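Local coordinates for PBP domain-containing protein (Vibrio parahaemolyticus, PDB 3MUQ) that is of unknown function but has the periplasmic binding protein fold and so probably binds a small ligand, at residues F86-P91 / D106-I111. Numbering follows the deposited sequence.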
loop_
_atom_site.group_PDB
_atom_site.type_symbol
_atom_site.label_atom_id
_atom_site.label_comp_id
_atom_site.label_asym_id
_atom_site.label_seq_id
_atom_site.Cartn_x
_atom_site.Cartn_y
_atom_site.Cartn_z
ATOM N N PHE A 86 0.391 6.878 13.315
ATOM C CA PHE A 86 0.589 6.536 14.723
ATOM C C PHE A 86 -0.272 7.395 15.641
ATOM O O PHE A 86 -0.535 8.561 15.341
ATOM C CB PHE A 86 2.066 6.663 15.110
ATOM C CG PHE A 86 2.949 5.642 14.458
ATOM C CD1 PHE A 86 3.080 4.370 15.001
ATOM C CD2 PHE A 86 3.640 5.949 13.292
ATOM C CE1 PHE A 86 3.880 3.416 14.399
ATOM C CE2 PHE A 86 4.452 4.995 12.671
ATOM C CZ PHE A 86 4.568 3.725 13.228
ATOM N N VAL A 87 -0.723 6.814 16.751
ATOM C CA VAL A 87 -1.507 7.557 17.734
ATOM C C VAL A 87 -0.986 7.276 19.137
ATOM O O VAL A 87 -0.359 6.244 19.371
ATOM C CB VAL A 87 -3.010 7.202 17.673
ATOM C CG1 VAL A 87 -3.582 7.497 16.274
ATOM C CG2 VAL A 87 -3.238 5.740 18.064
ATOM N N ILE A 88 -1.242 8.200 20.058
ATOM C CA ILE A 88 -0.856 8.015 21.446
ATOM C C ILE A 88 -2.117 7.652 22.211
ATOM O O ILE A 88 -3.082 8.410 22.234
ATOM C CB ILE A 88 -0.261 9.292 22.090
ATOM C CG1 ILE A 88 0.923 9.834 21.291
ATOM C CG2 ILE A 88 0.125 9.019 23.566
ATOM C CD1 ILE A 88 2.055 8.808 21.034
ATOM N N VAL A 89 -2.120 6.475 22.816
ATOM C CA VAL A 89 -3.271 6.047 23.589
ATOM C C VAL A 89 -2.907 5.983 25.071
ATOM O O VAL A 89 -1.729 5.900 25.431
ATOM C CB VAL A 89 -3.789 4.692 23.100
ATOM C CG1 VAL A 89 -3.938 4.717 21.553
ATOM C CG2 VAL A 89 -2.868 3.579 23.555
ATOM N N GLY A 90 -3.920 6.053 25.928
ATOM C CA GLY A 90 -3.703 6.019 27.362
ATOM C C GLY A 90 -5.016 5.917 28.112
ATOM O O GLY A 90 -6.063 5.728 27.504
ATOM N N PRO A 91 -4.968 6.043 29.447
ATOM C CA PRO A 91 -6.194 5.873 30.229
ATOM C C PRO A 91 -7.137 7.015 29.909
ATOM O O PRO A 91 -6.683 8.141 29.684
ATOM C CB PRO A 91 -5.709 5.975 31.685
ATOM C CG PRO A 91 -4.230 5.658 31.627
ATOM C CD PRO A 91 -3.774 6.206 30.294
ATOM N N ASP A 106 6.085 17.396 23.133
ATOM C CA ASP A 106 5.521 17.831 24.410
ATOM C C ASP A 106 4.886 16.657 25.163
ATOM O O ASP A 106 5.036 16.521 26.387
ATOM C CB ASP A 106 4.476 18.932 24.206
ATOM C CG ASP A 106 5.093 20.241 23.750
ATOM O OD1 ASP A 106 6.324 20.408 23.926
ATOM O OD2 ASP A 106 4.351 21.097 23.212
ATOM N N VAL A 107 4.173 15.812 24.430
ATOM C CA VAL A 107 3.544 14.651 25.038
ATOM C C VAL A 107 4.589 13.727 25.684
ATOM O O VAL A 107 4.452 13.341 26.848
ATOM C CB VAL A 107 2.652 13.867 24.036
ATOM C CG1 VAL A 107 2.181 12.581 24.664
ATOM C CG2 VAL A 107 1.443 14.724 23.593
ATOM N N PHE A 108 5.639 13.386 24.948
ATOM C CA PHE A 108 6.690 12.531 25.509
ATOM C C PHE A 108 7.344 13.156 26.745
ATOM O O PHE A 108 7.474 12.508 27.782
ATOM C CB PHE A 108 7.732 12.166 24.444
ATOM C CG PHE A 108 7.337 10.985 23.591
ATOM C CD1 PHE A 108 6.071 10.914 23.030
ATOM C CD2 PHE A 108 8.229 9.947 23.351
ATOM C CE1 PHE A 108 5.701 9.822 22.244
ATOM C CE2 PHE A 108 7.875 8.860 22.563
ATOM C CZ PHE A 108 6.614 8.793 22.014
ATOM N N LYS A 109 7.709 14.430 26.646
ATOM C CA LYS A 109 8.360 15.116 27.754
ATOM C C LYS A 109 7.483 15.112 29.003
ATOM O O LYS A 109 7.966 14.866 30.106
ATOM C CB LYS A 109 8.701 16.555 27.361
ATOM C CG LYS A 109 9.814 16.661 26.343
ATOM C CD LYS A 109 9.916 18.055 25.745
ATOM C CE LYS A 109 10.902 18.068 24.586
ATOM N NZ LYS A 109 10.922 19.371 23.869
ATOM N N GLU A 110 6.195 15.385 28.808
ATOM C CA GLU A 110 5.225 15.461 29.891
ATOM C C GLU A 110 5.058 14.094 30.573
ATOM O O GLU A 110 5.015 13.991 31.797
ATOM C CB GLU A 110 3.889 15.943 29.317
ATOM C CG GLU A 110 2.872 16.472 30.311
ATOM C CD GLU A 110 2.078 17.646 29.743
ATOM O OE1 GLU A 110 0.946 17.898 30.223
ATOM O OE2 GLU A 110 2.591 18.321 28.817
ATOM N N ILE A 111 4.946 13.043 29.770
ATOM C CA ILE A 111 4.840 11.688 30.304
ATOM C C ILE A 111 6.069 11.354 31.157
ATOM O O ILE A 111 5.959 10.836 32.285
ATOM C CB ILE A 111 4.672 10.663 29.162
ATOM C CG1 ILE A 111 3.232 10.730 28.619
ATOM C CG2 ILE A 111 5.023 9.263 29.640
ATOM C CD1 ILE A 111 2.932 9.760 27.472
#
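Ile-88 meets the helix segment 106-111 with both branches of its side chain. Its CD1 reaches the edge of the Phe-108 ring near the ring plane, 4.0 Å from CE1, so this is an edge contact and not packing over the ring face. The other branch, CG2, lies 4.3 Å from CG1 of Val-107, a looser apolar touch. The division of labour follows from chi1 of -55°, which sets CG2 anti to the backbone N and CG1 beside it; chi2 of -54° then bends CD1 toward the aromatic edge. One helical turn beyond Val-107, Ile-111 points the same way but stays at the margin, with its CD1 4.9 Å from CG2 of Ile-88. No hydrogen bond crosses the interface, and only 118 Å² is buried, with Ile-88 and Val-107 8.7 Å apart at their CA atoms. In fold terms, helix 104-113 packs on one face of the long strand 78-90 within an alpha/beta lobe, consistent with the two-lobed periplasmic binding protein architecture. Around this first shell, Phe-188 of neighbouring strand 185-188 touches both Ile-88 and Val-107, while Met-169 of strand 168-171 also packs on Ile-88. Trp-135 of helix 126-138 meets the Phe-108 ring with planes inclined at about 55°.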